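Glycosyltransferase (Streptomyces viridochromogenes, PDB 2IUY) probably transfers a sugar during avilamycin A biosynthesis as a UDP-binding, retaining glycosyltransferase of family GT4 with the two-domain GT-B fold. Local coordinates at residues A[123-127]-A[128-132]; A[200-203]-A[204-207]; A[241-244]-A[245-248]; A[273-276]-A[277-281]. All blocks are in the same frame, centred on the assembly; numbering follows the deposited sequence.

Interaction 1 (A[123-127]-A[128-132])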
ATOM      1  N   CYS A 123      -7.832  11.932  11.314  1.00  7.68           N
ATOM      2  CA  CYS A 123      -6.833  11.225  10.497  1.00  8.03           C
ATOM      3  C   CYS A 123      -6.195  10.015  11.221  1.00  7.73           C
ATOM      4  O   CYS A 123      -5.842  10.107  12.393  1.00  7.81           O
ATOM      5  CB  CYS A 123      -5.704  12.169  10.023  1.00  6.89           C
ATOM      6  SG  CYS A 123      -4.836  11.596   8.477  1.00  7.69           S
ATOM      7  N   THR A 124      -6.017   8.909  10.491  1.00  7.37           N
ATOM      8  CA  THR A 124      -5.237   7.750  10.958  1.00  8.01           C
ATOM      9  C   THR A 124      -3.988   7.606  10.088  1.00  8.56           C
ATOM     10  O   THR A 124      -3.978   8.033   8.924  1.00  8.79           O
ATOM     11  CB  THR A 124      -6.030   6.380  10.853  1.00  8.23           C
ATOM     12  OG1 THR A 124      -6.146   6.010   9.473  1.00  7.44           O
ATOM     13  CG2 THR A 124      -7.420   6.463  11.467  1.00  8.28           C
ATOM     14  N   TYR A 125      -2.959   6.958  10.627  1.00  8.14           N
ATOM     15  CA  TYR A 125      -1.691   6.807   9.928  1.00  8.12           C
ATOM     16  C   TYR A 125      -1.345   5.338   9.802  1.00  7.97           C
ATOM     17  O   TYR A 125      -1.708   4.550  10.675  1.00  6.81           O
ATOM     18  CB  TYR A 125      -0.597   7.612  10.669  1.00  7.16           C
ATOM     19  CG  TYR A 125      -0.980   9.087  10.745  1.00  7.92           C
ATOM     20  CD1 TYR A 125      -0.566   9.984   9.765  1.00  4.48           C
ATOM     21  CD2 TYR A 125      -1.775   9.578  11.781  1.00  9.35           C
ATOM     22  CE1 TYR A 125      -0.921  11.332   9.801  1.00  5.04           C
ATOM     23  CE2 TYR A 125      -2.160  10.943  11.819  1.00  6.32           C
ATOM     24  CZ  TYR A 125      -1.731  11.800  10.840  1.00  8.66           C
ATOM     25  OH  TYR A 125      -2.085  13.154  10.880  1.00  9.83           O
ATOM     26  N   SER A 126      -0.668   4.943   8.716  1.00  8.40           N
ATOM     27  CA  SER A 126      -0.348   3.502   8.578  1.00 10.04           C
ATOM     28  C   SER A 126       0.867   3.085   9.410  1.00  9.44           C
ATOM     29  O   SER A 126       1.107   1.881   9.610  1.00  9.85           O
ATOM     30  CB  SER A 126      -0.218   3.037   7.114  1.00  9.50           C
ATOM     31  OG  SER A 126       0.350   4.045   6.318  1.00 15.64           O
ATOM     32  N   SER A 127       1.630   4.061   9.902  1.00  8.74           N
ATOM     33  CA  SER A 127       2.771   3.743  10.758  1.00  9.40           C
ATOM     34  C   SER A 127       3.039   4.839  11.792  1.00  9.31           C
ATOM     35  O   SER A 127       2.628   5.971  11.626  1.00  7.65           O
ATOM     36  CB  SER A 127       4.018   3.439   9.913  1.00  9.71           C
ATOM     37  OG  SER A 127       4.504   4.600   9.240  1.00  9.30           O
ATOM     38  N   ARG A 128       3.709   4.480  12.882  1.00 10.59           N
ATOM     39  CA  ARG A 128       4.237   5.485  13.835  1.00 11.95           C
ATOM     40  C   ARG A 128       5.200   6.496  13.186  1.00  9.92           C
ATOM     41  O   ARG A 128       5.134   7.654  13.504  1.00  8.33           O
ATOM     42  CB  ARG A 128       4.982   4.810  15.004  1.00 11.81           C
ATOM     43  CG  ARG A 128       4.081   4.050  15.994  1.00 16.68           C
ATOM     44  CD  ARG A 128       4.931   3.427  17.183  1.00 16.82           C
ATOM     45  NE  ARG A 128       5.452   2.073  16.898  1.00 27.71           N
ATOM     46  CZ  ARG A 128       6.734   1.753  16.640  1.00 32.08           C
ATOM     47  NH1 ARG A 128       7.705   2.689  16.578  1.00 33.57           N
ATOM     48  NH2 ARG A 128       7.058   0.476  16.423  1.00 31.61           N
ATOM     49  N   ALA A 129       6.115   6.037  12.325  1.00 10.33           N
ATOM     50  CA  ALA A 129       7.080   6.934  11.645  1.00 10.06           C
ATOM     51  C   ALA A 129       6.338   7.954  10.809  1.00  9.79           C
ATOM     52  O   ALA A 129       6.599   9.133  10.907  1.00  9.93           O
ATOM     53  CB  ALA A 129       8.039   6.144  10.787  1.00 11.66           C
ATOM     54  N   GLN A 130       5.336   7.513  10.049  1.00  9.84           N
ATOM     55  CA  GLN A 130       4.508   8.454   9.284  1.00  9.22           C
ATOM     56  C   GLN A 130       3.760   9.416  10.210  1.00  8.88           C
ATOM     57  O   GLN A 130       3.802  10.623  10.012  1.00  9.55           O
ATOM     58  CB  GLN A 130       3.515   7.704   8.417  1.00  8.67           C
ATOM     59  CG  GLN A 130       2.772   8.557   7.445  1.00  8.71           C
ATOM     60  CD  GLN A 130       1.423   7.990   7.104  1.00  8.43           C
ATOM     61  OE1 GLN A 130       0.923   7.129   7.817  1.00 13.54           O
ATOM     62  NE2 GLN A 130       0.812   8.474   6.020  1.00  5.50           N
ATOM     63  N   ARG A 131       3.036   8.886  11.194  1.00  8.62           N
ATOM     64  CA  ARG A 131       2.308   9.756  12.130  1.00  7.98           C
ATOM     65  C   ARG A 131       3.210  10.890  12.695  1.00  7.97           C
ATOM     66  O   ARG A 131       2.820  12.065  12.702  1.00  9.85           O
ATOM     67  CB  ARG A 131       1.675   8.957  13.281  1.00  7.20           C
ATOM     68  CG  ARG A 131       0.903   9.904  14.277  1.00  7.36           C
ATOM     69  CD  ARG A 131       0.221   9.151  15.406  1.00  6.46           C
ATOM     70  NE  ARG A 131       1.234   8.454  16.189  1.00  7.61           N
ATOM     71  CZ  ARG A 131       0.978   7.677  17.233  1.00 13.04           C
ATOM     72  NH1 ARG A 131      -0.290   7.461  17.634  1.00 10.07           N
ATOM     73  NH2 ARG A 131       2.002   7.088  17.855  1.00 12.74           N
ATOM     74  N   ALA A 132       4.390  10.532  13.178  1.00  8.21           N
ATOM     75  CA  ALA A 132       5.397  11.478  13.690  1.00  8.97           C
ATOM     76  C   ALA A 132       5.824  12.552  12.630  1.00 10.08           C
ATOM     77  O   ALA A 132       5.837  13.766  12.896  1.00  9.88           O
ATOM     78  CB  ALA A 132       6.627  10.656  14.144  1.00  9.12           C
TER
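Gln130 turns its amide back from the first turn of helix 128-133 to Ser126 and Tyr125, just ahead of the helix. Its OE1 accepts the Ser126 N-H, with Ser126 N 2.8 Å from Gln130 OE1 and a bent hydrogen bond (138°), and the same oxygen lies 3.3 Å from Tyr125 CB. With CG anti to the backbone N (chi1 -171°) and an extended chain beyond, the amide carbon reaches the edge of the Tyr125 ring, the two planes nearly perpendicular. Arg131 covers a face of that ring: its CA sits 4.0 Å from the ring centroid of Tyr125 in a CH-pi contact, and CB and CG continue past the CG-CD2 side.

Ser127 is the N-cap of the helix. Its OG accepts from Gln130 N at 3.1 Å, while Ser127 O takes Arg131 N at 3.0 Å. Because the Gln130 amide grips Ser126 N and not the backbone of the cap residue, this is no classic capping box.

Further out, Gln130 NE2 donates to His111 O and Phe113 O, which fixes the amide's rotation, and Ser127 OG also bonds Pro253 O. Arg131 NH1 reaches Ala140 O. Strand 123-125 is the outermost strand of the N-terminal parallel sheet, paired with strand 106-111, so the cap stands where this sheet gives way to a helix facing the loop that precedes helix 256-263.

Interaction 2 (A[200-203]-A[204-207])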
ATOM      1  N   PRO A 200      13.538   8.413 -17.086  1.00 15.60           N
ATOM      2  CA  PRO A 200      14.435   7.773 -18.066  1.00 15.32           C
ATOM      3  C   PRO A 200      15.886   7.844 -17.652  1.00 14.49           C
ATOM      4  O   PRO A 200      16.577   6.838 -17.809  1.00 13.21           O
ATOM      5  CB  PRO A 200      14.236   8.587 -19.359  1.00 15.93           C
ATOM      6  CG  PRO A 200      13.045   9.468 -19.112  1.00 17.19           C
ATOM      7  CD  PRO A 200      12.930   9.648 -17.625  1.00 15.28           C
ATOM      8  N   GLU A 201      16.338   8.997 -17.114  1.00 13.67           N
ATOM      9  CA  GLU A 201      17.753   9.136 -16.679  1.00 13.64           C
ATOM     10  C   GLU A 201      18.045   8.180 -15.503  1.00 13.19           C
ATOM     11  O   GLU A 201      19.103   7.521 -15.448  1.00 11.82           O
ATOM     12  CB  GLU A 201      18.091  10.585 -16.278  1.00 14.03           C
ATOM     13  CG  GLU A 201      17.922  11.624 -17.386  1.00 19.21           C
ATOM     14  CD  GLU A 201      16.490  12.158 -17.531  1.00 26.35           C
ATOM     15  OE1 GLU A 201      15.557  11.688 -16.815  1.00 27.20           O
ATOM     16  OE2 GLU A 201      16.291  13.065 -18.383  1.00 29.00           O
ATOM     17  N   TYR A 202      17.106   8.135 -14.543  1.00 13.28           N
ATOM     18  CA  TYR A 202      17.201   7.166 -13.432  1.00 13.21           C
ATOM     19  C   TYR A 202      17.240   5.705 -13.937  1.00 12.61           C
ATOM     20  O   TYR A 202      18.156   4.963 -13.597  1.00 11.75           O
ATOM     21  CB  TYR A 202      16.055   7.354 -12.417  1.00 12.96           C
ATOM     22  CG  TYR A 202      16.206   6.495 -11.145  1.00 12.02           C
ATOM     23  CD1 TYR A 202      17.363   6.570 -10.354  1.00 10.22           C
ATOM     24  CD2 TYR A 202      15.196   5.630 -10.747  1.00 11.55           C
ATOM     25  CE1 TYR A 202      17.512   5.805  -9.175  1.00  8.30           C
ATOM     26  CE2 TYR A 202      15.327   4.848  -9.579  1.00 10.08           C
ATOM     27  CZ  TYR A 202      16.494   4.942  -8.810  1.00 11.40           C
ATOM     28  OH  TYR A 202      16.627   4.179  -7.670  1.00 10.73           O
ATOM     29  N   PHE A 203      16.229   5.309 -14.717  1.00 12.92           N
ATOM     30  CA  PHE A 203      16.178   3.982 -15.351  1.00 13.92           C
ATOM     31  C   PHE A 203      17.487   3.681 -16.082  1.00 14.25           C
ATOM     32  O   PHE A 203      18.045   2.602 -15.907  1.00 13.80           O
ATOM     33  CB  PHE A 203      15.016   3.903 -16.335  1.00 14.69           C
ATOM     34  CG  PHE A 203      14.887   2.562 -17.046  1.00 15.85           C
ATOM     35  CD1 PHE A 203      14.152   1.524 -16.487  1.00 17.72           C
ATOM     36  CD2 PHE A 203      15.464   2.363 -18.293  1.00 15.58           C
ATOM     37  CE1 PHE A 203      14.018   0.310 -17.169  1.00 17.09           C
ATOM     38  CE2 PHE A 203      15.333   1.151 -18.976  1.00 17.03           C
ATOM     39  CZ  PHE A 203      14.598   0.136 -18.418  1.00 15.72           C
ATOM     40  N   ASP A 204      17.980   4.650 -16.865  1.00 14.35           N
ATOM     41  CA  ASP A 204      19.243   4.499 -17.607  1.00 15.32           C
ATOM     42  C   ASP A 204      20.490   4.265 -16.737  1.00 14.35           C
ATOM     43  O   ASP A 204      21.396   3.509 -17.117  1.00 13.71           O
ATOM     44  CB  ASP A 204      19.450   5.649 -18.599  1.00 15.60           C
ATOM     45  CG  ASP A 204      18.530   5.535 -19.816  1.00 19.54           C
ATOM     46  OD1 ASP A 204      17.765   4.536 -19.929  1.00 24.28           O
ATOM     47  OD2 ASP A 204      18.537   6.468 -20.640  1.00 21.70           O
ATOM     48  N   GLU A 205      20.517   4.906 -15.571  1.00 13.46           N
ATOM     49  CA  GLU A 205      21.609   4.741 -14.613  1.00 13.79           C
ATOM     50  C   GLU A 205      21.638   3.313 -14.013  1.00 13.23           C
ATOM     51  O   GLU A 205      22.719   2.688 -13.808  1.00 12.66           O
ATOM     52  CB  GLU A 205      21.473   5.783 -13.471  1.00 13.00           C
ATOM     53  CG  GLU A 205      22.640   5.754 -12.429  1.00 12.79           C
ATOM     54  CD  GLU A 205      22.332   6.563 -11.133  1.00 17.39           C
ATOM     55  OE1 GLU A 205      21.165   7.053 -10.941  1.00 18.08           O
ATOM     56  OE2 GLU A 205      23.278   6.709 -10.307  1.00 22.86           O
ATOM     57  N   ILE A 206      20.447   2.815 -13.690  1.00 12.54           N
ATOM     58  CA  ILE A 206      20.297   1.455 -13.194  1.00 11.96           C
ATOM     59  C   ILE A 206      20.753   0.438 -14.263  1.00 13.86           C
ATOM     60  O   ILE A 206      21.411  -0.542 -13.959  1.00 12.50           O
ATOM     61  CB  ILE A 206      18.808   1.184 -12.802  1.00 12.35           C
ATOM     62  CG1 ILE A 206      18.372   2.091 -11.622  1.00  8.79           C
ATOM     63  CG2 ILE A 206      18.576  -0.312 -12.496  1.00 10.80           C
ATOM     64  CD1 ILE A 206      16.848   2.214 -11.443  1.00 10.34           C
ATOM     65  N   THR A 207      20.396   0.689 -15.520  1.00 15.42           N
ATOM     66  CA  THR A 207      20.738  -0.281 -16.567  1.00 18.44           C
ATOM     67  C   THR A 207      22.255  -0.225 -16.849  1.00 19.09           C
ATOM     68  O   THR A 207      22.897  -1.253 -16.984  1.00 19.42           O
ATOM     69  CB  THR A 207      19.831  -0.139 -17.833  1.00 18.09           C
ATOM     70  OG1 THR A 207      19.839   1.211 -18.284  1.00 23.38           O
ATOM     71  CG2 THR A 207      18.389  -0.456 -17.505  1.00 17.39           C
TER
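Ile206 and Tyr202, one helical turn apart, make the close-packed part of this contact. The terminal methyl CD1 of Ile206 rests over one face of the Tyr202 ring, 3.8 Å from its centroid and displaced toward the rim, touching CE2 most closely at 3.6 Å. The same pair is joined through the backbone, Ile206 N to Tyr202 O at 3.1 Å. Tyr202 OH accepts a hydrogen bond from Leu178 N, and helix 177-187 packs against both side chains.

The helix concerned, 200-210, is the connection of a beta-alpha-beta unit between strands 191-194 and 214-216, in the Rossmann-like C-terminal half of a GT-B enzyme. Ile206 meets Val214 of the second strand, and Phe203 meets Pro216.

Toward solvent the same spacing recurs more loosely. Thr207 CG2 lies over a face of the Phe203 ring, 4.1 Å from its centroid, while Asp204 OD1 comes to the ring's edge, 3.6 Å from Phe203 CD2. Thr207 OG1, set between its backbone N and carbonyl carbon (chi1 52°), turns back to donate to Asp204 O at 3.0 Å. Glu205 brings OE1 3.9 Å from Tyr202 CD1, carboxylate and ring planes 75° apart, and OE2 forms a salt bridge with Arg209 on the next turn.

Interaction 3 (A[241-244]-A[245-248])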
ATOM      1  N   ALA A 241      15.934   7.613   2.153  1.00 11.22           N
ATOM      2  CA  ALA A 241      15.649   8.896   2.779  1.00 11.78           C
ATOM      3  C   ALA A 241      16.245  10.055   1.951  1.00 12.44           C
ATOM      4  O   ALA A 241      17.345  10.563   2.203  1.00 13.90           O
ATOM      5  CB  ALA A 241      16.100   8.907   4.241  1.00 12.02           C
ATOM      6  N   VAL A 242      15.532  10.415   0.901  1.00 12.23           N
ATOM      7  CA  VAL A 242      15.992  11.463   0.009  1.00 12.57           C
ATOM      8  C   VAL A 242      14.871  12.466  -0.067  1.00 13.22           C
ATOM      9  O   VAL A 242      13.758  12.140   0.376  1.00 12.23           O
ATOM     10  CB  VAL A 242      16.317  10.914  -1.426  1.00 12.39           C
ATOM     11  CG1 VAL A 242      17.549   9.946  -1.375  1.00 12.65           C
ATOM     12  CG2 VAL A 242      15.112  10.242  -2.084  1.00 10.69           C
ATOM     13  N   THR A 243      15.132  13.666  -0.606  1.00 13.65           N
ATOM     14  CA  THR A 243      14.045  14.597  -0.856  1.00 14.64           C
ATOM     15  C   THR A 243      13.619  14.598  -2.311  1.00 16.11           C
ATOM     16  O   THR A 243      14.094  13.795  -3.137  1.00 15.49           O
ATOM     17  CB  THR A 243      14.326  16.074  -0.356  1.00 16.57           C
ATOM     18  OG1 THR A 243      13.106  16.875  -0.379  1.00 15.80           O
ATOM     19  CG2 THR A 243      15.425  16.739  -1.172  1.00 12.74           C
ATOM     20  N   GLY A 244      12.683  15.495  -2.609  1.00 16.44           N
ATOM     21  CA  GLY A 244      11.959  15.445  -3.861  1.00 17.85           C
ATOM     22  C   GLY A 244      10.869  16.487  -3.876  1.00 18.06           C
ATOM     23  O   GLY A 244      10.788  17.337  -2.961  1.00 18.87           O
ATOM     24  N   PRO A 245      10.031  16.447  -4.924  1.00 18.16           N
ATOM     25  CA  PRO A 245       8.912  17.411  -5.094  1.00 17.72           C
ATOM     26  C   PRO A 245       7.823  17.347  -4.000  1.00 17.08           C
ATOM     27  O   PRO A 245       7.042  18.276  -3.934  1.00 17.59           O
ATOM     28  CB  PRO A 245       8.336  17.071  -6.474  1.00 18.24           C
ATOM     29  CG  PRO A 245       8.819  15.649  -6.755  1.00 17.98           C
ATOM     30  CD  PRO A 245      10.133  15.487  -6.045  1.00 18.50           C
ATOM     31  N   TRP A 246       7.778  16.301  -3.161  1.00 14.60           N
ATOM     32  CA  TRP A 246       6.876  16.284  -2.005  1.00 13.85           C
ATOM     33  C   TRP A 246       7.256  17.341  -0.972  1.00 13.50           C
ATOM     34  O   TRP A 246       6.393  17.772  -0.206  1.00 13.57           O
ATOM     35  CB  TRP A 246       6.817  14.893  -1.312  1.00 13.98           C
ATOM     36  CG  TRP A 246       8.172  14.316  -1.098  1.00 13.51           C
ATOM     37  CD1 TRP A 246       9.007  14.510  -0.029  1.00 14.09           C
ATOM     38  CD2 TRP A 246       8.907  13.514  -2.049  1.00 14.27           C
ATOM     39  NE1 TRP A 246      10.204  13.847  -0.243  1.00 15.14           N
ATOM     40  CE2 TRP A 246      10.161  13.236  -1.477  1.00 14.65           C
ATOM     41  CE3 TRP A 246       8.600  12.987  -3.314  1.00 13.14           C
ATOM     42  CZ2 TRP A 246      11.100  12.431  -2.116  1.00 15.13           C
ATOM     43  CZ3 TRP A 246       9.522  12.232  -3.954  1.00 14.73           C
ATOM     44  CH2 TRP A 246      10.768  11.940  -3.351  1.00 15.17           C
ATOM     45  N   GLY A 247       8.538  17.742  -0.917  1.00 12.82           N
ATOM     46  CA  GLY A 247       9.034  18.510   0.222  1.00 11.80           C
ATOM     47  C   GLY A 247       9.483  17.648   1.424  1.00 12.65           C
ATOM     48  O   GLY A 247       8.777  16.742   1.829  1.00 12.30           O
ATOM     49  N   GLY A 248      10.675  17.927   1.964  1.00 12.44           N
ATOM     50  CA  GLY A 248      11.220  17.225   3.117  1.00 12.40           C
ATOM     51  C   GLY A 248      11.783  15.869   2.760  1.00 12.83           C
ATOM     52  O   GLY A 248      11.782  15.462   1.590  1.00 13.77           O
TER
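Gly244 and Gly247 close a type I beta turn, Gly247 N donating to Gly244 O at 3.1 Å, and the chain leaves it with positive phi at both Gly247 and Gly248. The turn lies in the exposed loop between strand 234-237 and helix 256-263, in the C-terminal Rossmann-like domain of the GT-B fold.

Trp246, at the third position of the turn, folds its indole back over the incoming chain. Its CG lies between the backbone N and the carbonyl carbon (chi1 47°), which brings the six-membered ring over Gly244, whose CA is 3.6 Å from that ring's centroid in a CH-pi contact only 13° off the normal. With no side chain on Gly244, the ring can approach this closely. Val242 O meets the ring's edge, 3.7 Å from Trp246 CZ2. His174 and Trp250 pack edge-to-face with the indole, and the Trp246 side chain is about 8 Å from that of Lys175, a UDP-binding residue. Crystal neighbours also touch the loop and may influence its shape.

Gly248 O gathers two side-chain donors: Thr243 OG1 reaches it at 2.8 Å from above the carbonyl plane, and Trp246 NE1 adds a weak, bent bond at 2.9 Å.

Interaction 4 (A[273-276]-A[277-281])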
ATOM      1  N   ASN A 273      13.568   2.831   6.303  1.00 11.19           N
ATOM      2  CA  ASN A 273      12.849   4.049   5.973  1.00 11.47           C
ATOM      3  C   ASN A 273      11.379   4.063   6.372  1.00 11.20           C
ATOM      4  O   ASN A 273      10.607   3.130   5.998  1.00 10.65           O
ATOM      5  CB  ASN A 273      12.938   4.357   4.480  1.00 11.21           C
ATOM      6  CG  ASN A 273      12.406   5.727   4.158  1.00 13.82           C
ATOM      7  OD1 ASN A 273      11.233   5.890   3.749  1.00  8.99           O
ATOM      8  ND2 ASN A 273      13.234   6.743   4.418  1.00 11.43           N
ATOM      9  N   GLY A 274      10.976   5.127   7.090  1.00  9.94           N
ATOM     10  CA  GLY A 274       9.551   5.331   7.387  1.00  9.32           C
ATOM     11  C   GLY A 274       8.952   4.103   8.057  1.00  8.76           C
ATOM     12  O   GLY A 274       9.533   3.544   8.951  1.00  8.44           O
ATOM     13  N   CYS A 275       7.844   3.626   7.526  1.00  9.20           N
ATOM     14  CA  CYS A 275       7.151   2.438   8.061  1.00  8.54           C
ATOM     15  C   CYS A 275       7.980   1.147   7.975  1.00  9.06           C
ATOM     16  O   CYS A 275       7.716   0.178   8.699  1.00 10.02           O
ATOM     17  CB  CYS A 275       5.843   2.252   7.295  1.00  6.65           C
ATOM     18  SG  CYS A 275       6.029   1.595   5.608  1.00  8.73           S
ATOM     19  N   LEU A 276       8.964   1.098   7.077  1.00  9.05           N
ATOM     20  CA  LEU A 276       9.721  -0.147   6.895  1.00  8.91           C
ATOM     21  C   LEU A 276      10.400  -0.686   8.161  1.00  8.86           C
ATOM     22  O   LEU A 276      10.419  -1.901   8.408  1.00  9.16           O
ATOM     23  CB  LEU A 276      10.705  -0.011   5.742  1.00  7.71           C
ATOM     24  CG  LEU A 276       9.984   0.327   4.419  1.00  8.15           C
ATOM     25  CD1 LEU A 276      11.039   0.635   3.353  1.00  9.15           C
ATOM     26  CD2 LEU A 276       9.056  -0.823   3.941  1.00  9.26           C
ATOM     27  N   ALA A 277      10.958   0.211   8.962  1.00  9.45           N
ATOM     28  CA  ALA A 277      11.530  -0.169  10.264  1.00  9.36           C
ATOM     29  C   ALA A 277      10.536  -0.988  11.137  1.00  9.15           C
ATOM     30  O   ALA A 277      10.943  -1.830  11.939  1.00  8.81           O
ATOM     31  CB  ALA A 277      12.029   1.108  11.009  1.00  9.48           C
ATOM     32  N   GLU A 278       9.251  -0.723  10.967  1.00  9.10           N
ATOM     33  CA  GLU A 278       8.171  -1.269  11.824  1.00  9.95           C
ATOM     34  C   GLU A 278       7.650  -2.608  11.335  1.00  9.85           C
ATOM     35  O   GLU A 278       7.290  -3.480  12.146  1.00  9.67           O
ATOM     36  CB  GLU A 278       7.005  -0.251  11.924  1.00  9.66           C
ATOM     37  CG  GLU A 278       7.320   0.999  12.825  1.00 10.72           C
ATOM     38  CD  GLU A 278       6.328   2.156  12.605  1.00 10.08           C
ATOM     39  OE1 GLU A 278       5.112   1.944  12.740  1.00  9.36           O
ATOM     40  OE2 GLU A 278       6.757   3.267  12.254  1.00  8.40           O
ATOM     41  N   ILE A 279       7.626  -2.776  10.010  1.00  9.20           N
ATOM     42  CA  ILE A 279       6.961  -3.932   9.412  1.00  8.69           C
ATOM     43  C   ILE A 279       7.859  -4.962   8.784  1.00  8.89           C
ATOM     44  O   ILE A 279       7.528  -6.136   8.802  1.00  8.74           O
ATOM     45  CB  ILE A 279       5.814  -3.523   8.413  1.00  9.60           C
ATOM     46  CG1 ILE A 279       6.324  -2.624   7.248  1.00  9.59           C
ATOM     47  CG2 ILE A 279       4.738  -2.768   9.157  1.00  7.42           C
ATOM     48  CD1 ILE A 279       5.167  -2.370   6.198  1.00  5.84           C
ATOM     49  N   VAL A 280       8.984  -4.526   8.228  1.00  9.64           N
ATOM     50  CA  VAL A 280       9.934  -5.438   7.569  1.00  9.99           C
ATOM     51  C   VAL A 280      10.493  -6.528   8.493  1.00 10.21           C
ATOM     52  O   VAL A 280      10.501  -7.695   8.090  1.00  9.71           O
ATOM     53  CB  VAL A 280      11.050  -4.699   6.805  1.00 10.39           C
ATOM     54  CG1 VAL A 280      12.103  -5.689   6.233  1.00  7.78           C
ATOM     55  CG2 VAL A 280      10.391  -3.850   5.652  1.00  9.64           C
ATOM     56  N   PRO A 281      10.878  -6.173   9.745  1.00 10.71           N
ATOM     57  CA  PRO A 281      11.457  -7.205  10.626  1.00 11.32           C
ATOM     58  C   PRO A 281      10.458  -8.330  10.932  1.00 11.42           C
ATOM     59  O   PRO A 281      10.860  -9.457  11.205  1.00 11.94           O
ATOM     60  CB  PRO A 281      11.806  -6.438  11.907  1.00 11.15           C
ATOM     61  CG  PRO A 281      11.946  -4.985  11.447  1.00 11.76           C
ATOM     62  CD  PRO A 281      10.830  -4.868  10.430  1.00 10.93           C
TER
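The flat peptide group of Cys275 is approached by two donors from different directions. Glu278 N stands well above its carbonyl plane, 2.9 Å from Cys275 O, whereas Ile279 N lies nearly along the C=O axis, 3.2 Å from the same oxygen; a single turn thus combines an i+3 and an i+4 bond. The neighbouring carbonyl of Leu276 takes Val280 N at 3.0 Å, tilted modestly from its plane, and also meets Pro281 CD at 3.6 Å.

Side chains follow the same spacing. Leu276 CD2 touches Val280 CG2 at 3.7 Å, the two chains crossing obliquely, and both lean on Val258 of helix 256-263. Cys275 SG and Ile279 CD1 make a looser pair, 4.1 Å apart; Cys275 SG and Ile279 CG1 both sit between their backbone N and carbonyl carbon (Ile279 chi1 58°), and in this setting SG and CD1 come within touch.

Upstream, a type II' turn from Asn273 to Leu276, with positive phi at Gly274, delivers the chain into this short helix, which connects strands 268-270 and 284-286 of the C-terminal sheet in sequence. Asn273 is held by Glu252 N, Trp250 O and Tyr289 OH.

The Glu278 carboxylate points elsewhere: OE2 accepts from Ala129 N and OE1 from Arg128 N. Two N-H donors and the N-terminal end of helix 128-133 would stabilise a negative charge here, consistent with an ionised carboxylate.

Followed from the N terminus, the four local contacts come strictly in series: none nests within or crosses another. Interaction 1 closes the bend from the edge strand of the N-terminal sheet into helix 128-133. Interaction 2 lies within the helix of a C-terminal beta-alpha-beta unit, its centre about 32 Å from that of interaction 1 and touching none of the others. Interaction 3 closes a turn in the loop after strand 234-237, and interaction 4 the turn after strand 268-270; these two meet lightly where Ala241 packs on Asn273. A tie between the domains runs from interaction 4 to interaction 1, about 12 Å apart between centres, through Glu278 and through Cys275 against Ser127.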